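Local atomic coordinates of DUF3120 domain-containing protein (Bordetella pertussis, PDB entry 6RGN), a protein that acts as a type III secretion effector whose N-terminal domain, the part modelled here, targets membranes and probably binds the phosphoinositide PIP2. Residues L54-D60 with V85-Q89; F62-S68 with R120-V124; V81-V85 with D101-L106; R94-R100 with Y134-H139. All coordinates share one frame; numbering follows the deposited sequence. Where two conformers were deposited one is given.

Contact 1 (L54-D60 with V85-Q89); sequences LLEPNND and VRQFQ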
# COMPACT_ATOMS: atom_id res chain seq x y z
N LEU A 54 -0.32 1.73 -9.21
CA LEU A 54 -0.23 0.84 -8.05
C LEU A 54 -1.53 0.82 -7.23
O LEU A 54 -1.72 -0.18 -6.48
CB LEU A 54 0.97 1.21 -7.19
CG LEU A 54 2.33 0.84 -7.77
CD1 LEU A 54 3.43 1.25 -6.81
CD2 LEU A 54 2.43 -0.65 -8.08
N LEU A 55 -2.40 1.83 -7.33
CA LEU A 55 -3.68 1.74 -6.61
C LEU A 55 -4.87 1.75 -7.57
O LEU A 55 -6.01 1.82 -7.06
CB LEU A 55 -3.77 2.88 -5.62
CG LEU A 55 -2.79 2.78 -4.45
CD1 LEU A 55 -2.84 4.09 -3.72
CD2 LEU A 55 -3.19 1.61 -3.57
N GLU A 56 -4.62 1.67 -8.87
CA GLU A 56 -5.66 1.34 -9.88
C GLU A 56 -6.33 0.05 -9.41
O GLU A 56 -5.63 -0.85 -8.94
CB GLU A 56 -5.05 1.23 -11.27
CG GLU A 56 -5.15 2.54 -12.01
CD GLU A 56 -4.23 2.77 -13.19
OE1 GLU A 56 -3.97 1.79 -13.97
OE2 GLU A 56 -3.77 3.94 -13.34
N PRO A 57 -7.69 -0.02 -9.43
CA PRO A 57 -8.39 -1.07 -8.69
C PRO A 57 -8.02 -2.48 -9.08
O PRO A 57 -7.90 -3.24 -8.16
CB PRO A 57 -9.86 -0.77 -8.99
CG PRO A 57 -9.81 0.71 -9.00
CD PRO A 57 -8.63 1.01 -9.91
N ASN A 58 -7.72 -2.76 -10.35
CA ASN A 58 -7.32 -4.10 -10.80
C ASN A 58 -5.83 -4.41 -10.57
O ASN A 58 -5.50 -5.55 -10.81
CB ASN A 58 -7.67 -4.28 -12.28
CG ASN A 58 -9.16 -4.40 -12.46
OD1 ASN A 58 -9.87 -4.62 -11.45
ND2 ASN A 58 -9.67 -4.19 -13.68
N ASN A 59 -4.99 -3.46 -10.19
CA ASN A 59 -3.52 -3.63 -10.14
C ASN A 59 -3.14 -4.51 -8.93
O ASN A 59 -3.70 -4.31 -7.86
CB ASN A 59 -2.83 -2.28 -10.04
CG ASN A 59 -1.37 -2.36 -10.40
OD1 ASN A 59 -0.52 -2.63 -9.56
ND2 ASN A 59 -1.07 -2.08 -11.66
N ASP A 60 -2.29 -5.51 -9.12
CA ASP A 60 -1.81 -6.42 -8.05
C ASP A 60 -0.28 -6.30 -7.85
O ASP A 60 0.29 -7.14 -7.15
CB ASP A 60 -2.24 -7.85 -8.39
CG ASP A 60 -3.75 -8.06 -8.36
OD1 ASP A 60 -4.40 -7.48 -7.50
OD2 ASP A 60 -4.24 -8.76 -9.23
N VAL A 85 -4.62 -1.59 1.04
CA VAL A 85 -4.46 -1.42 -0.42
C VAL A 85 -5.77 -1.87 -1.10
O VAL A 85 -6.36 -1.08 -1.87
CB VAL A 85 -3.26 -2.17 -1.02
CG1 VAL A 85 -3.31 -2.07 -2.53
CG2 VAL A 85 -1.97 -1.59 -0.49
N ARG A 86 -6.23 -3.08 -0.80
CA ARG A 86 -7.44 -3.66 -1.45
C ARG A 86 -8.72 -2.88 -1.09
O ARG A 86 -9.66 -2.77 -1.94
CB ARG A 86 -7.70 -5.10 -1.01
CG ARG A 86 -6.58 -6.11 -1.23
CD ARG A 86 -5.85 -5.89 -2.49
NE ARG A 86 -5.30 -7.09 -3.12
CZ ARG A 86 -4.68 -7.04 -4.31
NH1 ARG A 86 -4.23 -8.18 -4.83
NH2 ARG A 86 -4.47 -5.82 -4.90
N GLN A 87 -8.82 -2.40 0.14
CA GLN A 87 -10.01 -1.65 0.57
C GLN A 87 -10.03 -0.34 -0.23
O GLN A 87 -11.11 0.06 -0.67
CB GLN A 87 -10.03 -1.45 2.10
CG GLN A 87 -11.41 -1.12 2.63
CD GLN A 87 -12.34 -2.30 2.57
OE1 GLN A 87 -12.02 -3.36 3.10
NE2 GLN A 87 -13.48 -2.15 1.92
N PHE A 88 -8.91 0.38 -0.33
CA PHE A 88 -8.89 1.63 -1.11
C PHE A 88 -9.34 1.35 -2.56
O PHE A 88 -10.23 2.03 -3.03
CB PHE A 88 -7.56 2.35 -0.95
CG PHE A 88 -7.53 3.64 -1.72
CD1 PHE A 88 -8.33 4.72 -1.37
CD2 PHE A 88 -6.73 3.73 -2.83
CE1 PHE A 88 -8.28 5.88 -2.10
CE2 PHE A 88 -6.71 4.88 -3.58
CZ PHE A 88 -7.51 5.96 -3.22
N GLN A 89 -8.78 0.31 -3.19
CA GLN A 89 -9.10 -0.13 -4.56
C GLN A 89 -10.58 -0.45 -4.70
O GLN A 89 -11.17 -0.10 -5.75
CB GLN A 89 -8.31 -1.40 -4.90
CG GLN A 89 -6.87 -1.06 -5.22
CD GLN A 89 -6.00 -2.27 -5.50
OE1 GLN A 89 -6.14 -3.32 -4.85
NE2 GLN A 89 -5.18 -2.16 -6.54
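Q89 lays its side chain across the backbone of the turn E56-N59, with CB and CG against P57 CA and the amide tucked in among the turn carbonyls. CG lies beside the backbone N (chi1 -77°), and the chain then runs on extended, which brings the amide to the turn. There Q89 NE2 is shared between two acceptors: it meets N59 O at 2.9 Å in a nearly straight bond (165°) that lies close to the amide plane and uses a lone pair of the carbonyl, while its 2.8 Å bond to E56 O is bent and weak. E56 O also receives the turn bond from N59 N, so Q89 touches, by that weak bond, the carbonyl that closes the type I turn. The other end of the amide is fixed too, because Q89 OE1 accepts from R86 NH2 at 3.0 Å.

R86 starts out away from the loop, but its chain bends back and delivers the guanidinium to D60. R86 NH1 reaches D60 OD1 at 2.8 Å in a salt bridge; the same oxygen also faces NH2, both bonds are bent and weak, and the two planes stand 72° apart. N59 O lies at the guanidinium edge, in a weak bond to NH2.

Beside these polar groups L55 supplies the greasy part: CD2 packs on V85 CG1 at 3.8 Å, and CD1 comes obliquely to F88 CE2 at 4.0 Å. The loop is thus pinned to helix 76-90 through its own carbonyls, a salt bridge and the L55 side chain, and the arginine probably helps keep D60 ionised.

Contact 2 (F62-S68 with R120-V124); sequences FVRSVAS and RGGMV. Unlike the reference sequence in segment 120-124: M123 (reference Leu). With SO4 (sulfate ion), chain E; SO4 (sulfate ion), chain B.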
# COMPACT_ATOMS: atom_id res chain seq x y z
N PHE A 62 1.75 -4.19 -6.22
CA PHE A 62 2.19 -3.95 -4.83
C PHE A 62 2.05 -5.24 -4.00
O PHE A 62 3.07 -5.72 -3.40
CB PHE A 62 1.45 -2.83 -4.10
CG PHE A 62 2.08 -2.63 -2.75
CD1 PHE A 62 3.36 -2.12 -2.66
CD2 PHE A 62 1.49 -3.10 -1.59
CE1 PHE A 62 3.98 -1.93 -1.44
CE2 PHE A 62 2.13 -2.96 -0.35
CZ PHE A 62 3.41 -2.43 -0.30
N VAL A 63 0.85 -5.82 -3.97
CA VAL A 63 0.68 -7.09 -3.19
C VAL A 63 1.61 -8.18 -3.74
O VAL A 63 2.05 -9.05 -2.95
CB VAL A 63 -0.81 -7.54 -3.12
CG1 VAL A 63 -0.95 -8.87 -2.42
CG2 VAL A 63 -1.64 -6.51 -2.34
N ARG A 64 1.86 -8.28 -5.04
CA ARG A 64 2.85 -9.31 -5.49
C ARG A 64 4.24 -9.02 -4.87
O ARG A 64 5.01 -9.98 -4.65
CB ARG A 64 2.93 -9.43 -7.02
CG ARG A 64 1.75 -10.20 -7.61
CD ARG A 64 1.82 -10.56 -9.09
NE ARG A 64 2.48 -9.53 -9.90
CZ ARG A 64 1.86 -8.60 -10.67
NH1 ARG A 64 2.60 -7.74 -11.37
NH2 ARG A 64 0.54 -8.53 -10.74
N SER A 65 4.61 -7.75 -4.76
CA SER A 65 5.99 -7.31 -4.38
C SER A 65 6.25 -7.67 -2.91
O SER A 65 7.42 -7.85 -2.55
CB SER A 65 6.22 -5.83 -4.62
OG SER A 65 5.54 -5.04 -3.68
N VAL A 66 5.19 -7.75 -2.09
CA VAL A 66 5.28 -8.14 -0.66
C VAL A 66 4.96 -9.63 -0.44
O VAL A 66 4.87 -10.02 0.77
CB VAL A 66 4.43 -7.19 0.20
CG1 VAL A 66 4.92 -5.78 0.06
CG2 VAL A 66 2.93 -7.19 -0.07
N ALA A 67 4.79 -10.44 -1.48
CA ALA A 67 4.70 -11.92 -1.38
C ALA A 67 6.05 -12.54 -1.02
O ALA A 67 7.09 -11.95 -1.39
CB ALA A 67 4.18 -12.55 -2.65
N SER A 68 6.02 -13.66 -0.27
CA SER A 68 7.21 -14.50 0.02
C SER A 68 7.08 -15.80 -0.75
O SER A 68 6.29 -16.65 -0.35
CB SER A 68 7.37 -14.74 1.52
OG SER A 68 8.46 -15.61 1.78
N ARG A 120 10.90 -6.85 2.18
CA ARG A 120 9.71 -6.95 1.29
C ARG A 120 9.25 -5.58 0.80
O ARG A 120 8.35 -5.50 -0.06
CB ARG A 120 8.60 -7.62 2.10
CG ARG A 120 8.95 -9.04 2.51
CD ARG A 120 7.62 -9.68 2.70
NE ARG A 120 7.71 -10.83 3.59
CZ ARG A 120 6.74 -11.72 3.75
NH1 ARG A 120 5.59 -11.62 3.07
NH2 ARG A 120 6.92 -12.67 4.66
N GLY A 121 9.94 -4.53 1.18
CA GLY A 121 9.42 -3.17 1.01
C GLY A 121 9.93 -2.44 -0.20
O GLY A 121 9.74 -1.20 -0.26
N GLY A 122 10.47 -3.14 -1.18
CA GLY A 122 11.03 -2.52 -2.40
C GLY A 122 10.06 -1.63 -3.16
O GLY A 122 10.55 -0.74 -3.86
N MET A 123 8.74 -1.80 -3.08
CA MET A 123 7.82 -0.93 -3.86
C MET A 123 7.13 0.10 -2.95
O MET A 123 6.22 0.79 -3.44
CB MET A 123 6.78 -1.73 -4.63
CG MET A 123 7.38 -2.71 -5.64
SD MET A 123 6.15 -3.16 -6.92
CE MET A 123 6.57 -1.97 -8.19
N VAL A 124 7.56 0.24 -1.69
CA VAL A 124 6.91 1.17 -0.73
C VAL A 124 7.08 2.61 -1.22
O VAL A 124 6.06 3.32 -1.18
CB VAL A 124 7.31 0.94 0.74
CG1 VAL A 124 6.82 2.02 1.70
CG2 VAL A 124 6.78 -0.39 1.18
S SO4 E . 10.22 -12.13 6.06
O1 SO4 E . 9.01 -12.80 6.49
O2 SO4 E . 9.96 -11.29 4.97
O3 SO4 E . 10.71 -11.36 7.14
O4 SO4 E . 11.18 -13.13 5.68
S SO4 B . 11.28 -14.39 0.03
O1 SO4 B . 10.94 -15.67 -0.56
O2 SO4 B . 10.94 -13.33 -0.90
O3 SO4 B . 10.52 -14.20 1.25
O4 SO4 B . 12.71 -14.36 0.34
O HOH W 1 7.30 -3.77 -1.91
O HOH W 2 3.72 -13.91 2.27
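The odd thing here is that R120 gives its guanidinium to a main-chain carbonyl and to a bound sulfate at once. R120 NH1 donates to V66 O at 2.9 Å, with the carbonyl oxygen near the guanidinium plane and the donor tilted 21° from the carbonyl plane. R120 NE and NH2 donate to the sulfate of chain E as a pair: R120 NE to O2 at 2.7 Å is almost straight, and R120 NH2 to O1 measures 2.8 Å. The chain is extended from CG to NE, which carries the group alongside segment 62-68 as far as S68, whose CB sits over one face of it. H72 O also accepts from NH2. S68 OG binds the second sulfate, chain B; K119 reaches both anions, while H72 and R70 each join one of them.

Further along, a water joins the S65 hydroxyl to the backbone of the other segment, at R120 O and M123 N. S65 OG lies between its own backbone N and carbonyl carbon (chi1 73°), and in that position it also donates to F62 O at 2.6 Å. S65 CB packs tightly on M123 CG at 3.5 Å. F62 turns a ring edge to the loop: CD1 meets M123 CB at 4.0 Å, and CE1 approaches V124 CG2.

The sulfates probably come from the crystallisation liquor, but basic groups that gather such anions would suit a membrane-targeting domain that probably binds PIP2.

Contact 3 (V81-V85 with D101-L106); sequences VKHDV and DLEVAL. With NA (sodium ion), chain F.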
# COMPACT_ATOMS: atom_id res chain seq x y z
N VAL A 81 -1.54 -3.80 5.89
CA VAL A 81 -1.18 -3.00 4.71
C VAL A 81 -1.87 -3.55 3.47
O VAL A 81 -2.40 -2.72 2.68
CB VAL A 81 0.34 -2.94 4.48
CG1 VAL A 81 0.64 -2.43 3.10
CG2 VAL A 81 0.99 -2.11 5.57
N LYS A 82 -1.73 -4.85 3.22
CA LYS A 82 -2.30 -5.45 1.98
C LYS A 82 -3.81 -5.26 1.97
O LYS A 82 -4.37 -4.82 0.92
CB LYS A 82 -1.96 -6.94 1.83
CG LYS A 82 -0.47 -7.23 1.83
CD LYS A 82 -0.15 -8.67 1.50
CE LYS A 82 -0.66 -9.64 2.52
NZ LYS A 82 -0.37 -11.04 2.13
N HIS A 83 -4.43 -5.47 3.12
CA HIS A 83 -5.89 -5.31 3.24
C HIS A 83 -6.27 -3.85 2.92
O HIS A 83 -7.31 -3.63 2.30
CB HIS A 83 -6.38 -5.75 4.62
CG HIS A 83 -7.78 -5.33 4.81
ND1 HIS A 83 -8.85 -6.09 4.43
CD2 HIS A 83 -8.29 -4.20 5.34
CE1 HIS A 83 -9.98 -5.46 4.72
NE2 HIS A 83 -9.66 -4.28 5.26
N ASP A 84 -5.54 -2.90 3.46
CA ASP A 84 -5.83 -1.47 3.20
C ASP A 84 -5.64 -1.08 1.72
O ASP A 84 -6.40 -0.20 1.24
CB ASP A 84 -4.96 -0.61 4.09
CG ASP A 84 -5.37 -0.64 5.56
OD1 ASP A 84 -6.40 -1.24 5.88
OD2 ASP A 84 -4.62 -0.03 6.38
N VAL A 85 -4.62 -1.59 1.04
CA VAL A 85 -4.46 -1.42 -0.42
C VAL A 85 -5.77 -1.87 -1.10
O VAL A 85 -6.36 -1.08 -1.87
CB VAL A 85 -3.26 -2.17 -1.02
CG1 VAL A 85 -3.31 -2.07 -2.53
CG2 VAL A 85 -1.97 -1.59 -0.49
N ASP A 101 -5.59 5.69 6.00
CA ASP A 101 -5.39 4.46 6.80
C ASP A 101 -4.23 3.68 6.20
O ASP A 101 -3.45 3.08 6.99
CB ASP A 101 -6.60 3.54 6.82
CG ASP A 101 -7.84 4.13 7.43
OD1 ASP A 101 -7.72 5.07 8.24
OD2 ASP A 101 -8.98 3.59 7.10
N LEU A 102 -4.21 3.57 4.85
CA LEU A 102 -3.11 2.87 4.17
C LEU A 102 -1.76 3.52 4.50
O LEU A 102 -0.76 2.81 4.77
CB LEU A 102 -3.36 2.88 2.66
CG LEU A 102 -2.18 2.38 1.87
CD1 LEU A 102 -1.78 0.99 2.37
CD2 LEU A 102 -2.53 2.36 0.37
N GLU A 103 -1.70 4.83 4.49
CA GLU A 103 -0.44 5.55 4.74
C GLU A 103 0.04 5.29 6.18
O GLU A 103 1.25 4.95 6.35
CB GLU A 103 -0.67 7.04 4.45
CG GLU A 103 0.63 7.78 4.44
CD GLU A 103 1.20 8.18 5.78
OE1 GLU A 103 0.39 8.48 6.71
OE2 GLU A 103 2.47 8.34 5.85
N VAL A 104 -0.86 5.34 7.16
CA VAL A 104 -0.58 5.07 8.60
C VAL A 104 -0.11 3.60 8.74
O VAL A 104 0.86 3.33 9.49
CB VAL A 104 -1.82 5.46 9.43
CG1 VAL A 104 -1.72 5.00 10.86
CG2 VAL A 104 -2.09 6.97 9.39
N ALA A 105 -0.74 2.68 8.03
CA ALA A 105 -0.49 1.22 8.08
C ALA A 105 0.90 0.93 7.53
O ALA A 105 1.62 0.16 8.17
CB ALA A 105 -1.52 0.49 7.29
N LEU A 106 1.35 1.64 6.48
CA LEU A 106 2.75 1.57 5.99
C LEU A 106 3.74 2.08 7.04
O LEU A 106 4.77 1.36 7.27
CB LEU A 106 2.89 2.34 4.67
CG LEU A 106 2.15 1.76 3.47
CD1 LEU A 106 2.07 2.80 2.34
CD2 LEU A 106 2.87 0.53 2.94
NA NA F . 4.52 8.60 3.94
O HOH W 3 3.69 5.99 4.46
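V81 packs hard against the far helix: the V81 and L106 side chains cross at about a right angle, with V81 CG1 3.7 Å from L106 CD2, and V81 CG2 rests 3.5 Å from A105 O, against the main chain itself. A turn earlier in its helix, L102 fills the same seam. Its CG stands opposite the backbone N (chi1 170°), and L102 CD1 enters between V81 O, at 3.8 Å, and V85 CG2, at 3.9 Å. I131 of helix 124-140 lies against both L102 and L106, and L127 against L106, while F62 lies against both valines.

The flank carrying D84 is different in kind. Its CB still packs on L102 CA, but the carboxylate is pressed towards the opposing backbone: D84 OD2 is 3.3 Å from A105 CB and 3.4 Å from D101 O, an acceptor facing an acceptor. With E80 also close to OD1, this buried acid may well have a raised pKa. D101 marks the more open margin, covering only a little of the seam. On the outer face of helix 101-106, E103 turns away from V81-V85, and E103 OE2 binds a sodium ion at 2.8 Å, with a water as another ligand.

The segment axes run 9.0 Å apart at 162°, nearly antiparallel. Small A105 beneath V81 and D84 suits that close approach. This is a helical hairpin within an antiparallel helix bundle, consistent with the membrane-localisation domain family to which the protein belongs.

Contact 4 (R94-R100 with Y134-H139); sequences RSLQQLR and YKQQLH. With SO4 (sulfate ion), chain C.
Apolar packing carries most of this contact, and L99 is at its middle. L99 CD2 nestles against the start of segment 134-139, 3.6 Å from Y134 CB and 3.5 Å from the backbone N of K135, and also touches L138 CD1. L138 spreads its two methyls over the loop-to-helix junction: CD1 approaches L96 N, while CD2 lies 3.9 Å from R94 O. L96 crosses two side chains at about right angles. L96 CD1 meets the aliphatic K135 CG at 3.8 Å, and L96 CD2 comes obliquely to the imidazole, 3.4 Å from H139 CE1. Y134 touches L99 through CB while its ring leads away, and its OH bonds to M52 O.

Helix capping comes next. S95 caps helix 96-112, its OG accepting from Q98 N at 2.9 Å, just where L138 lies against the helix start.

Polar groups gather on the outer margin around a sulfate, probably from the crystallisation liquor. H139 NE2 donates to its O2 at 3.2 Å, and K135, extended beyond CG, sends NZ to O4 in a weak bond. R100 lies alongside, with R100 NH2 3.5 Å from sulfate O2.

Between the two helices, then, the grip is apolar. R100, K135 and H139 form a basic margin that offers N-H groups to an anion, and a protonated H139 would fit such a site.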
# COMPACT_ATOMS: atom_id res chain seq x y z
N ARG A 94 -11.85 6.12 -4.12
CA ARG A 94 -12.67 7.32 -3.83
C ARG A 94 -12.56 7.77 -2.37
O ARG A 94 -13.06 8.87 -2.06
CB ARG A 94 -14.14 7.05 -4.17
CG ARG A 94 -14.35 6.54 -5.58
CD ARG A 94 -15.82 6.51 -5.88
NE ARG A 94 -16.54 5.43 -5.19
CZ ARG A 94 -17.48 5.63 -4.26
NH1 ARG A 94 -17.80 6.85 -3.89
NH2 ARG A 94 -18.11 4.59 -3.73
N SER A 95 -11.96 6.97 -1.49
CA SER A 95 -11.96 7.28 -0.03
C SER A 95 -10.67 7.93 0.46
O SER A 95 -9.69 7.20 0.55
CB SER A 95 -12.22 6.04 0.80
OG SER A 95 -12.23 6.46 2.18
N LEU A 96 -10.64 9.23 0.81
CA LEU A 96 -9.42 9.86 1.47
C LEU A 96 -9.23 9.24 2.86
O LEU A 96 -8.05 8.96 3.22
CB LEU A 96 -9.54 11.40 1.53
CG LEU A 96 -8.37 12.15 2.20
CD1 LEU A 96 -7.03 11.71 1.62
CD2 LEU A 96 -8.52 13.67 2.10
N GLN A 97 -10.30 8.86 3.55
CA GLN A 97 -10.14 8.24 4.90
C GLN A 97 -9.42 6.89 4.76
O GLN A 97 -8.48 6.62 5.50
CB GLN A 97 -11.48 8.04 5.61
CG GLN A 97 -11.31 7.81 7.11
CD GLN A 97 -11.05 9.09 7.90
OE1 GLN A 97 -10.02 9.74 7.76
NE2 GLN A 97 -11.96 9.45 8.79
N GLN A 98 -9.83 6.07 3.80
CA GLN A 98 -9.15 4.77 3.54
C GLN A 98 -7.69 5.00 3.11
O GLN A 98 -6.79 4.20 3.43
CB GLN A 98 -10.07 4.05 2.56
CG GLN A 98 -10.06 2.54 2.69
CD GLN A 98 -10.40 1.99 4.06
OE1 GLN A 98 -11.53 2.11 4.51
NE2 GLN A 98 -9.43 1.37 4.72
N LEU A 99 -7.44 6.05 2.33
CA LEU A 99 -6.09 6.29 1.77
C LEU A 99 -5.17 6.66 2.93
O LEU A 99 -4.00 6.17 2.95
CB LEU A 99 -6.20 7.43 0.75
CG LEU A 99 -4.94 7.71 -0.06
CD1 LEU A 99 -4.28 6.48 -0.59
CD2 LEU A 99 -5.23 8.67 -1.20
N ARG A 100 -5.66 7.52 3.82
CA ARG A 100 -4.98 7.88 5.09
C ARG A 100 -4.65 6.60 5.88
O ARG A 100 -3.50 6.46 6.31
CB ARG A 100 -5.82 8.88 5.88
CG ARG A 100 -5.70 10.28 5.28
CD ARG A 100 -6.39 11.39 6.05
NE ARG A 100 -6.19 12.69 5.41
CZ ARG A 100 -6.84 13.77 5.79
NH1 ARG A 100 -7.61 13.72 6.86
NH2 ARG A 100 -6.61 14.94 5.21
N TYR A 134 -3.05 10.35 -5.51
CA TYR A 134 -4.50 10.17 -5.24
C TYR A 134 -4.94 11.13 -4.16
O TYR A 134 -6.03 11.67 -4.30
CB TYR A 134 -4.86 8.75 -4.81
CG TYR A 134 -4.93 7.83 -5.98
CD1 TYR A 134 -6.06 7.74 -6.77
CD2 TYR A 134 -3.88 6.97 -6.23
CE1 TYR A 134 -6.11 6.85 -7.84
CE2 TYR A 134 -3.89 6.15 -7.33
CZ TYR A 134 -5.01 6.05 -8.10
OH TYR A 134 -4.98 5.12 -9.11
N LYS A 135 -4.14 11.38 -3.13
CA LYS A 135 -4.52 12.49 -2.21
C LYS A 135 -4.75 13.80 -2.98
O LYS A 135 -5.76 14.41 -2.69
CB LYS A 135 -3.53 12.74 -1.08
CG LYS A 135 -3.56 11.66 -0.00
CD LYS A 135 -2.52 11.91 1.08
CE LYS A 135 -2.46 10.81 2.13
NZ LYS A 135 -1.88 11.39 3.37
N GLN A 136 -3.84 14.23 -3.87
CA GLN A 136 -3.98 15.49 -4.65
C GLN A 136 -5.30 15.45 -5.44
O GLN A 136 -6.06 16.41 -5.41
CB GLN A 136 -2.77 15.66 -5.57
CG GLN A 136 -2.93 16.79 -6.58
CD GLN A 136 -1.79 16.83 -7.58
OE1 GLN A 136 -0.79 16.16 -7.38
NE2 GLN A 136 -1.91 17.65 -8.62
N GLN A 137 -5.53 14.36 -6.15
CA GLN A 137 -6.74 14.18 -7.00
C GLN A 137 -8.02 14.28 -6.16
O GLN A 137 -9.02 14.84 -6.66
CB GLN A 137 -6.67 12.81 -7.66
CG GLN A 137 -7.83 12.51 -8.59
CD GLN A 137 -7.41 11.40 -9.53
OE1 GLN A 137 -6.85 11.67 -10.61
NE2 GLN A 137 -7.74 10.16 -9.17
N LEU A 138 -8.03 13.69 -4.95
CA LEU A 138 -9.24 13.75 -4.08
C LEU A 138 -9.41 15.14 -3.47
O LEU A 138 -10.54 15.57 -3.32
CB LEU A 138 -9.18 12.66 -3.03
CG LEU A 138 -9.19 11.24 -3.60
CD1 LEU A 138 -8.78 10.27 -2.55
CD2 LEU A 138 -10.54 10.90 -4.21
N HIS A 139 -8.31 15.83 -3.15
CA HIS A 139 -8.31 17.23 -2.65
C HIS A 139 -8.88 18.17 -3.72
O HIS A 139 -9.64 19.09 -3.36
CB HIS A 139 -6.91 17.64 -2.20
CG HIS A 139 -6.56 17.05 -0.87
ND1 HIS A 139 -7.38 17.21 0.25
CD2 HIS A 139 -5.51 16.30 -0.47
CE1 HIS A 139 -6.84 16.56 1.27
NE2 HIS A 139 -5.71 15.97 0.85
S SO4 C . -2.43 15.73 3.03
O1 SO4 C . -2.38 16.27 1.69
O2 SO4 C . -3.69 15.07 3.22
O3 SO4 C . -2.28 16.80 3.98
O4 SO4 C . -1.37 14.78 3.20

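Overall arrangement
Contact 3 is the buried centre, while contacts 1, 2 and 4 are each partly exposed. Helix 76-90 serves contacts 1 and 3, which share V85; helix 96-112 serves contacts 3 and 4, and helix 124-140 begins at contact 2 and nears its end in contact 4. F62 ties contact 2 to contact 3, and L55 joins contact 1 to both contacts 3 and 4. Chemistry follows position: mostly aliphatic, with one buried acid, in contact 3; carbonyl-gripping and ionic where a loop lies on a helix in contact 1. Contacts 2 and 4, on opposite sides of the chain's centre and about 22 Å apart between centres, both finish in sulfate-binding basic groups.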